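Long-range contacts in excinuclease ABC, subunit A. (PDB 2VF7), which binds ATP, DNA and zinc as a UvrA-family, ABC-type ATPase and probably takes part in recognising damaged DNA during excision repair: residues D195-D205 / V228-T239; S541-F552 / L580-R588. The protein carries 1 engineered substitution. All coordinates share one frame; numbering follows the deposited sequence.

Contact 1. Residues D195-D205 / V228-T239; sequences DILVTLGIDVD and VPVYPGLTPAET
The Tyr231 ring is met at its edge, near CD2, by Thr199 OG1, while Ala242 and Leu243 of helix 236-245 also touch this ring and its OH is bonded to the carbonyl of Met247. The setting is the UvrA DNA-binding domain, where the end of helix 187-199 packs across strand 227-230, which pairs antiparallel with 251-254. Thr199 makes both a polar and an apolar contact. With OG1 beside the backbone N and CG2 anti to it (chi1 -73°), the hydroxyl donates to Pro229 O at 2.9 Å, nearly along the C=O axis, and the methyl slides past Val228, CG2 to CG2 at 3.7 Å. The same OG1 accepts from a water 2.7 Å away that also donates to Asp195 O and takes the N-H of Tyr231, tying the last helical turn to the strand end. Ile196 CG2 reaches Val228 CG2 at 3.8 Å, and Leu200 CD2 meets the other Val228 methyl. Beyond them, Val230 CG2 rests on Asp195 CB. A Schellman motif at Gly201 closes the helix; farther along, Asp205, salt-bridged to Arg177 through OD1, sets its OD2 3.7 Å from Pro236 CG.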
loop_
_atom_site.group_PDB
_atom_site.type_symbol
_atom_site.label_atom_id
_atom_site.label_comp_id
_atom_site.label_asym_id
_atom_site.label_seq_id
_atom_site.Cartn_x
_atom_site.Cartn_y
_atom_site.Cartn_z
ATOM N N ASP A 195 12.843 38.919 4.587
ATOM C CA ASP A 195 11.708 39.784 4.946
ATOM C C ASP A 195 11.232 39.631 6.375
ATOM O O ASP A 195 10.655 40.580 6.951
ATOM C CB ASP A 195 10.556 39.697 3.928
ATOM C CG ASP A 195 10.916 40.388 2.594
ATOM O OD1 ASP A 195 11.885 41.186 2.579
ATOM O OD2 ASP A 195 10.244 40.142 1.578
ATOM N N ILE A 196 11.486 38.462 6.966
ATOM C CA ILE A 196 11.221 38.279 8.393
ATOM C C ILE A 196 12.165 39.170 9.192
ATOM O O ILE A 196 11.713 39.891 10.090
ATOM C CB ILE A 196 11.276 36.775 8.848
ATOM C CG1 ILE A 196 10.087 36.014 8.281
ATOM C CG2 ILE A 196 11.308 36.639 10.404
ATOM C CD1 ILE A 196 10.238 34.572 8.388
ATOM N N LEU A 197 13.460 39.135 8.866
ATOM C CA LEU A 197 14.444 40.023 9.493
ATOM C C LEU A 197 14.161 41.520 9.385
ATOM O O LEU A 197 14.494 42.246 10.316
ATOM C CB LEU A 197 15.883 39.730 9.015
ATOM C CG LEU A 197 16.493 38.327 9.207
ATOM C CD1 LEU A 197 17.961 38.284 8.792
ATOM C CD2 LEU A 197 16.318 37.850 10.650
ATOM N N VAL A 198 13.564 42.007 8.287
ATOM C CA VAL A 198 13.277 43.457 8.189
ATOM C C VAL A 198 12.131 43.869 9.109
ATOM O O VAL A 198 12.169 44.981 9.675
ATOM C CB VAL A 198 13.069 44.017 6.721
ATOM C CG1 VAL A 198 14.045 43.365 5.729
ATOM C CG2 VAL A 198 11.677 43.828 6.258
ATOM N N THR A 199 11.148 42.974 9.297
ATOM C CA THR A 199 10.061 43.167 10.284
ATOM C C THR A 199 10.658 43.249 11.695
ATOM O O THR A 199 10.266 44.070 12.524
ATOM C CB THR A 199 8.994 42.004 10.186
ATOM O OG1 THR A 199 8.219 42.174 9.004
ATOM C CG2 THR A 199 8.052 41.971 11.365
ATOM N N LEU A 200 11.624 42.387 11.964
ATOM C CA LEU A 200 12.266 42.366 13.263
ATOM C C LEU A 200 13.224 43.537 13.482
ATOM O O LEU A 200 13.750 43.677 14.575
ATOM C CB LEU A 200 13.017 41.053 13.468
ATOM C CG LEU A 200 12.227 39.777 13.706
ATOM C CD1 LEU A 200 13.225 38.656 13.875
ATOM C CD2 LEU A 200 11.345 39.931 14.948
ATOM N N GLY A 201 13.456 44.357 12.457
ATOM C CA GLY A 201 14.236 45.602 12.594
ATOM C C GLY A 201 15.743 45.412 12.484
ATOM O O GLY A 201 16.536 46.250 12.960
ATOM N N ILE A 202 16.141 44.300 11.861
ATOM C CA ILE A 202 17.547 44.030 11.558
ATOM C C ILE A 202 17.853 44.604 10.185
ATOM O O ILE A 202 16.983 44.614 9.320
ATOM C CB ILE A 202 17.845 42.501 11.634
ATOM C CG1 ILE A 202 17.800 42.055 13.103
ATOM C CG2 ILE A 202 19.209 42.142 10.957
ATOM C CD1 ILE A 202 17.515 40.598 13.303
ATOM N N ASP A 203 19.093 45.074 10.007
ATOM C CA ASP A 203 19.561 45.725 8.789
ATOM C C ASP A 203 20.058 44.721 7.725
ATOM O O ASP A 203 21.081 44.037 7.845
ATOM C CB ASP A 203 20.659 46.750 9.135
ATOM C CG ASP A 203 20.910 47.769 8.025
ATOM O OD1 ASP A 203 20.410 47.620 6.887
ATOM O OD2 ASP A 203 21.632 48.748 8.315
ATOM N N VAL A 204 19.293 44.694 6.655
ATOM C CA VAL A 204 19.390 43.719 5.614
ATOM C C VAL A 204 20.251 44.266 4.427
ATOM O O VAL A 204 20.677 43.513 3.551
ATOM C CB VAL A 204 17.909 43.330 5.298
ATOM C CG1 VAL A 204 17.562 43.333 3.806
ATOM C CG2 VAL A 204 17.507 42.054 6.065
ATOM N N ASP A 205 20.540 45.570 4.463
ATOM C CA ASP A 205 21.253 46.276 3.387
ATOM C C ASP A 205 22.611 46.831 3.850
ATOM O O ASP A 205 23.070 47.860 3.363
ATOM C CB ASP A 205 20.383 47.407 2.815
ATOM C CG ASP A 205 19.035 46.918 2.338
ATOM O OD1 ASP A 205 18.993 46.190 1.329
ATOM O OD2 ASP A 205 18.014 47.261 2.976
ATOM N N VAL A 228 5.924 36.376 12.849
ATOM C CA VAL A 228 5.799 37.839 12.669
ATOM C C VAL A 228 5.114 38.242 11.358
ATOM O O VAL A 228 5.246 37.532 10.358
ATOM C CB VAL A 228 7.199 38.565 12.764
ATOM C CG1 VAL A 228 7.927 38.171 14.041
ATOM C CG2 VAL A 228 8.075 38.278 11.546
ATOM N N PRO A 229 4.408 39.391 11.348
ATOM C CA PRO A 229 3.715 39.860 10.145
ATOM C C PRO A 229 4.683 40.191 9.038
ATOM O O PRO A 229 5.680 40.873 9.286
ATOM C CB PRO A 229 3.053 41.155 10.619
ATOM C CG PRO A 229 3.880 41.604 11.805
ATOM C CD PRO A 229 4.228 40.332 12.473
ATOM N N VAL A 230 4.441 39.707 7.823
ATOM C CA VAL A 230 5.377 40.087 6.759
ATOM C C VAL A 230 4.812 40.880 5.600
ATOM O O VAL A 230 3.668 40.703 5.227
ATOM C CB VAL A 230 6.570 39.054 6.467
ATOM C CG1 VAL A 230 6.342 37.665 7.071
ATOM C CG2 VAL A 230 6.950 38.972 4.950
ATOM N N TYR A 231 5.603 41.823 5.098
ATOM C CA TYR A 231 5.181 42.787 4.080
ATOM C C TYR A 231 6.179 42.759 2.923
ATOM O O TYR A 231 7.167 43.513 2.933
ATOM C CB TYR A 231 5.138 44.203 4.670
ATOM C CG TYR A 231 4.300 44.376 5.921
ATOM C CD1 TYR A 231 2.955 44.714 5.830
ATOM C CD2 TYR A 231 4.852 44.232 7.191
ATOM C CE1 TYR A 231 2.164 44.880 6.974
ATOM C CE2 TYR A 231 4.063 44.395 8.343
ATOM C CZ TYR A 231 2.724 44.722 8.216
ATOM O OH TYR A 231 1.924 44.922 9.324
ATOM N N PRO A 232 5.934 41.866 1.937
ATOM C CA PRO A 232 6.703 41.765 0.698
ATOM C C PRO A 232 6.723 43.054 -0.160
ATOM O O PRO A 232 5.703 43.732 -0.298
ATOM C CB PRO A 232 5.995 40.637 -0.055
ATOM C CG PRO A 232 5.318 39.831 1.004
ATOM C CD PRO A 232 4.855 40.855 1.982
ATOM N N GLY A 233 7.887 43.372 -0.740
ATOM C CA GLY A 233 8.002 44.470 -1.707
ATOM C C GLY A 233 8.037 45.841 -1.057
ATOM O O GLY A 233 8.164 46.847 -1.749
ATOM N N LEU A 234 7.919 45.892 0.269
ATOM C CA LEU A 234 8.141 47.140 0.985
ATOM C C LEU A 234 9.620 47.330 1.318
ATOM O O LEU A 234 10.364 46.373 1.575
ATOM C CB LEU A 234 7.292 47.258 2.262
ATOM C CG LEU A 234 5.752 47.228 2.221
ATOM C CD1 LEU A 234 5.179 47.634 3.586
ATOM C CD2 LEU A 234 5.215 48.141 1.145
ATOM N N THR A 235 10.017 48.591 1.307
ATOM C CA THR A 235 11.313 49.027 1.758
ATOM C C THR A 235 11.336 48.965 3.290
ATOM O O THR A 235 10.267 49.034 3.925
ATOM C CB THR A 235 11.590 50.454 1.193
ATOM O OG1 THR A 235 12.990 50.614 0.932
ATOM C CG2 THR A 235 11.108 51.553 2.129
ATOM N N PRO A 236 12.532 48.789 3.901
ATOM C CA PRO A 236 12.654 48.810 5.359
ATOM C C PRO A 236 11.890 49.951 6.051
ATOM O O PRO A 236 11.125 49.703 6.996
ATOM C CB PRO A 236 14.171 48.969 5.568
ATOM C CG PRO A 236 14.752 48.264 4.441
ATOM C CD PRO A 236 13.842 48.530 3.270
ATOM N N ALA A 237 12.102 51.188 5.598
ATOM C CA ALA A 237 11.436 52.341 6.204
ATOM C C ALA A 237 9.918 52.249 6.069
ATOM O O ALA A 237 9.203 52.586 7.005
ATOM C CB ALA A 237 11.949 53.650 5.621
ATOM N N GLU A 238 9.426 51.779 4.927
ATOM C CA GLU A 238 7.975 51.720 4.756
ATOM C C GLU A 238 7.335 50.490 5.394
ATOM O O GLU A 238 6.137 50.473 5.603
ATOM C CB GLU A 238 7.530 51.990 3.312
ATOM C CG GLU A 238 7.722 50.892 2.306
ATOM C CD GLU A 238 7.790 51.415 0.858
ATOM O OE1 GLU A 238 7.630 52.631 0.638
ATOM O OE2 GLU A 238 8.021 50.611 -0.063
ATOM N N THR A 239 8.153 49.493 5.732
ATOM C CA THR A 239 7.774 48.377 6.618
ATOM C C THR A 239 7.560 48.830 8.064
ATOM O O THR A 239 6.637 48.369 8.745
ATOM C CB THR A 239 8.823 47.232 6.599
ATOM O OG1 THR A 239 8.935 46.696 5.273
ATOM C CG2 THR A 239 8.440 46.093 7.568
HETATM O O HOH W 1 8.543 42.046 6.336
#

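Contact 2. Residues S541-F552 / L580-R588; sequences SQALVDALAAHF and LAQITRLVR
Helix 541-551 runs roughly antiparallel to strand 585-588, at 144° with the axes 8.8 Å apart, with Val545 across from Arg588 and Phe552, just past the helix end, across from Arg585. Phe552 carries much of the contact at that end. Thr584 O sits over one face of its ring, toward the rim, 3.3 Å from CE2, while Ile583 O approaches the edge at CZ, 3.4 Å away. Ile583 CG2 touches the same CZ, and Leu586 CB packs against CD1. Replacing Phe552 by an alanine would probably open a gap beside Ile583 and Leu586 and leave the backbone at Thr584 without the ring that lies against it. Next to it, His551 offers a ring face to Leu580: CD1 stands 3.8 Å from the ring centroid and 25° off its normal, a CH-pi contact in which NE2 is the nearest ring atom.

Helix 536-551 is the one that follows the P-loop of this ABC-type ATPase domain, and strand 585-589 is an outermost strand, within this chain, of the mixed sheet it packs on, beside 753-758. In the last turn of the helix, Leu548 has CG between its backbone N and carbonyl carbon (chi1 71°), which lays the branch point against Leu586 CD2 at 4.0 Å, the two leucines crossing at about a right angle. Val545 CG1 adds to this apolar layer through Leu586 CD1 and the Arg588 aliphatic chain, with CD 4.3 Å off; Val754 and Val756 of the neighbouring strand extend it. Arg585 leaves the strand on the side away from the helix, and its NH2 is salt-bridged to Glu744. Toward the nucleotide, where Gln542 touches ADP, the Arg588 chain bends at its third torsion and brings NH2 to 3.4 Å from Ser541 OG.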
loop_
_atom_site.group_PDB
_atom_site.type_symbol
_atom_site.label_atom_id
_atom_site.label_comp_id
_atom_site.label_asym_id
_atom_site.label_seq_id
_atom_site.Cartn_x
_atom_site.Cartn_y
_atom_site.Cartn_z
ATOM N N SER A 541 36.481 -0.674 -15.620
ATOM C CA SER A 541 35.543 0.414 -15.359
ATOM C C SER A 541 36.010 1.334 -14.240
ATOM O O SER A 541 35.974 2.559 -14.373
ATOM C CB SER A 541 34.143 -0.131 -15.073
ATOM O OG SER A 541 33.636 -0.783 -16.224
ATOM N N GLN A 542 36.461 0.756 -13.139
ATOM C CA GLN A 542 36.903 1.569 -12.011
ATOM C C GLN A 542 38.337 2.070 -12.162
ATOM O O GLN A 542 38.548 3.255 -12.319
ATOM C CB GLN A 542 36.668 0.839 -10.686
ATOM C CG GLN A 542 35.197 0.426 -10.486
ATOM C CD GLN A 542 34.986 -0.450 -9.263
ATOM O OE1 GLN A 542 35.598 -0.225 -8.209
ATOM N NE2 GLN A 542 34.111 -1.450 -9.389
ATOM N N ALA A 543 39.317 1.174 -12.151
ATOM C CA ALA A 543 40.733 1.575 -12.118
ATOM C C ALA A 543 41.239 2.242 -13.388
ATOM O O ALA A 543 41.841 3.313 -13.326
ATOM C CB ALA A 543 41.630 0.390 -11.755
ATOM N N LEU A 544 41.013 1.615 -14.537
ATOM C CA LEU A 544 41.491 2.182 -15.787
ATOM C C LEU A 544 40.911 3.575 -15.958
ATOM O O LEU A 544 41.650 4.552 -15.969
ATOM C CB LEU A 544 41.132 1.298 -16.985
ATOM C CG LEU A 544 41.608 1.818 -18.354
ATOM C CD1 LEU A 544 43.113 2.045 -18.370
ATOM C CD2 LEU A 544 41.227 0.885 -19.475
ATOM N N VAL A 545 39.586 3.649 -16.044
ATOM C CA VAL A 545 38.860 4.886 -16.333
ATOM C C VAL A 545 39.283 6.079 -15.470
ATOM O O VAL A 545 39.577 7.155 -15.999
ATOM C CB VAL A 545 37.324 4.660 -16.256
ATOM C CG1 VAL A 545 36.566 5.977 -16.255
ATOM C CG2 VAL A 545 36.871 3.812 -17.413
ATOM N N ASP A 546 39.320 5.917 -14.152
ATOM C CA ASP A 546 39.784 7.033 -13.340
ATOM C C ASP A 546 41.267 6.942 -13.005
ATOM O O ASP A 546 41.705 7.302 -11.915
ATOM C CB ASP A 546 38.878 7.342 -12.129
ATOM C CG ASP A 546 38.516 6.117 -11.313
ATOM O OD1 ASP A 546 39.412 5.599 -10.604
ATOM O OD2 ASP A 546 37.323 5.713 -11.354
ATOM N N ALA A 547 42.033 6.447 -13.971
ATOM C CA ALA A 547 43.459 6.720 -14.035
ATOM C C ALA A 547 43.668 7.692 -15.189
ATOM O O ALA A 547 44.329 8.714 -15.023
ATOM C CB ALA A 547 44.270 5.440 -14.230
ATOM N N LEU A 548 43.073 7.402 -16.346
ATOM C CA LEU A 548 43.258 8.281 -17.504
ATOM C C LEU A 548 42.265 9.445 -17.631
ATOM O O LEU A 548 42.422 10.301 -18.510
ATOM C CB LEU A 548 43.456 7.500 -18.815
ATOM C CG LEU A 548 42.398 6.702 -19.566
ATOM C CD1 LEU A 548 43.000 6.257 -20.889
ATOM C CD2 LEU A 548 41.981 5.501 -18.786
ATOM N N ALA A 549 41.265 9.490 -16.747
ATOM C CA ALA A 549 40.458 10.699 -16.578
ATOM C C ALA A 549 41.281 11.746 -15.827
ATOM O O ALA A 549 41.154 12.949 -16.079
ATOM C CB ALA A 549 39.177 10.396 -15.835
ATOM N N ALA A 550 42.124 11.273 -14.909
ATOM C CA ALA A 550 43.054 12.127 -14.169
ATOM C C ALA A 550 44.213 12.654 -15.039
ATOM O O ALA A 550 44.736 13.743 -14.790
ATOM C CB ALA A 550 43.590 11.393 -12.948
ATOM N N HIS A 551 44.603 11.874 -16.047
ATOM C CA HIS A 551 45.626 12.272 -17.024
ATOM C C HIS A 551 45.102 13.311 -18.024
ATOM O O HIS A 551 45.886 14.058 -18.606
ATOM C CB HIS A 551 46.145 11.029 -17.758
ATOM C CG HIS A 551 47.157 11.316 -18.826
ATOM N ND1 HIS A 551 48.489 11.550 -18.550
ATOM C CD2 HIS A 551 47.037 11.374 -20.174
ATOM C CE1 HIS A 551 49.143 11.755 -19.681
ATOM N NE2 HIS A 551 48.285 11.651 -20.681
ATOM N N PHE A 552 43.782 13.358 -18.219
ATOM C CA PHE A 552 43.157 14.323 -19.134
ATOM C C PHE A 552 42.436 15.462 -18.398
ATOM O O PHE A 552 42.725 15.741 -17.235
ATOM C CB PHE A 552 42.192 13.620 -20.104
ATOM C CG PHE A 552 42.857 12.635 -21.029
ATOM C CD1 PHE A 552 42.339 11.349 -21.177
ATOM C CD2 PHE A 552 43.993 12.990 -21.758
ATOM C CE1 PHE A 552 42.947 10.423 -22.030
ATOM C CE2 PHE A 552 44.610 12.073 -22.615
ATOM C CZ PHE A 552 44.081 10.782 -22.750
ATOM N N LEU A 580 51.660 6.819 -24.314
ATOM C CA LEU A 580 50.598 7.770 -23.990
ATOM C C LEU A 580 50.280 8.751 -25.118
ATOM O O LEU A 580 49.110 9.080 -25.347
ATOM C CB LEU A 580 50.982 8.576 -22.740
ATOM C CG LEU A 580 50.400 8.279 -21.355
ATOM C CD1 LEU A 580 48.873 8.250 -21.393
ATOM C CD2 LEU A 580 50.956 6.996 -20.767
ATOM N N ALA A 581 51.318 9.231 -25.802
ATOM C CA ALA A 581 51.163 10.277 -26.823
ATOM C C ALA A 581 50.281 9.846 -28.009
ATOM O O ALA A 581 50.079 10.614 -28.957
ATOM C CB ALA A 581 52.528 10.780 -27.298
ATOM N N GLN A 582 49.752 8.625 -27.935
ATOM C CA GLN A 582 48.808 8.112 -28.927
ATOM C C GLN A 582 47.339 8.296 -28.503
ATOM O O GLN A 582 46.427 8.126 -29.318
ATOM C CB GLN A 582 49.094 6.628 -29.208
ATOM C CG GLN A 582 50.426 6.351 -29.894
ATOM C CD GLN A 582 50.681 4.871 -30.123
ATOM O OE1 GLN A 582 51.799 4.389 -29.938
ATOM N NE2 GLN A 582 49.644 4.140 -30.521
ATOM N N ILE A 583 47.121 8.635 -27.232
ATOM C CA ILE A 583 45.771 8.728 -26.666
ATOM C C ILE A 583 45.362 10.168 -26.337
ATOM O O ILE A 583 46.004 10.851 -25.529
ATOM C CB ILE A 583 45.584 7.828 -25.419
ATOM C CG1 ILE A 583 46.021 6.398 -25.719
ATOM C CG2 ILE A 583 44.115 7.838 -24.968
ATOM C CD1 ILE A 583 45.897 5.442 -24.530
ATOM N N THR A 584 44.275 10.601 -26.968
ATOM C CA THR A 584 43.798 11.975 -26.894
ATOM C C THR A 584 42.590 12.083 -25.970
ATOM O O THR A 584 42.560 12.914 -25.055
ATOM C CB THR A 584 43.414 12.484 -28.297
ATOM O OG1 THR A 584 44.551 12.382 -29.165
ATOM C CG2 THR A 584 42.941 13.934 -28.244
ATOM N N ARG A 585 41.596 11.240 -26.225
ATOM C CA ARG A 585 40.364 11.242 -25.457
ATOM C C ARG A 585 40.073 9.895 -24.806
ATOM O O ARG A 585 40.446 8.841 -25.321
ATOM C CB ARG A 585 39.186 11.601 -26.351
ATOM C CG ARG A 585 39.120 13.042 -26.760
ATOM C CD ARG A 585 37.667 13.437 -26.972
ATOM N NE ARG A 585 36.953 12.498 -27.840
ATOM C CZ ARG A 585 35.641 12.283 -27.800
ATOM N NH1 ARG A 585 34.878 12.926 -26.922
ATOM N NH2 ARG A 585 35.087 11.409 -28.631
ATOM N N LEU A 586 39.405 9.974 -23.659
ATOM C CA LEU A 586 38.758 8.857 -23.007
ATOM C C LEU A 586 37.266 9.039 -23.248
ATOM O O LEU A 586 36.719 10.117 -23.039
ATOM C CB LEU A 586 39.080 8.896 -21.504
ATOM C CG LEU A 586 38.549 7.962 -20.402
ATOM C CD1 LEU A 586 37.154 8.333 -19.942
ATOM C CD2 LEU A 586 38.638 6.483 -20.757
ATOM N N VAL A 587 36.617 7.985 -23.718
ATOM C CA VAL A 587 35.161 7.954 -23.804
ATOM C C VAL A 587 34.674 6.694 -23.101
ATOM O O VAL A 587 35.020 5.593 -23.507
ATOM C CB VAL A 587 34.675 7.969 -25.268
ATOM C CG1 VAL A 587 33.211 7.565 -25.348
ATOM C CG2 VAL A 587 34.886 9.335 -25.875
ATOM N N ARG A 588 33.897 6.852 -22.036
ATOM C CA ARG A 588 33.345 5.687 -21.374
ATOM C C ARG A 588 31.866 5.538 -21.709
ATOM O O ARG A 588 31.122 6.512 -21.721
ATOM C CB ARG A 588 33.607 5.702 -19.859
ATOM C CG ARG A 588 32.503 6.310 -18.989
ATOM C CD ARG A 588 32.488 5.694 -17.591
ATOM N NE ARG A 588 32.376 4.237 -17.650
ATOM C CZ ARG A 588 32.058 3.454 -16.621
ATOM N NH1 ARG A 588 31.808 3.979 -15.422
ATOM N NH2 ARG A 588 31.988 2.136 -16.801
#

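In the fold
Contacts 1 and 2 occupy different domains, their centres about 54 Å apart and their nearest atoms about 41 Å. Each sets a helix against a strand, and each mixes buried with exposed residues. In contact 1 the sheet is a small two-stranded one, far out from the centre of the chain and away from the annotated sites; a threonine bond and a shared water run through its apolar packing. Contact 2 lies closer in, between a helix and an edge strand of the six-stranded ATPase sheet, its Ser541-Gln542 end near bound ADP. It packs leucine, isoleucine and valine with aromatic rings, one lying against backbone carbonyls, without a clear hydrogen bond between 541-552 and 580-588; Arg588 lies at its rim.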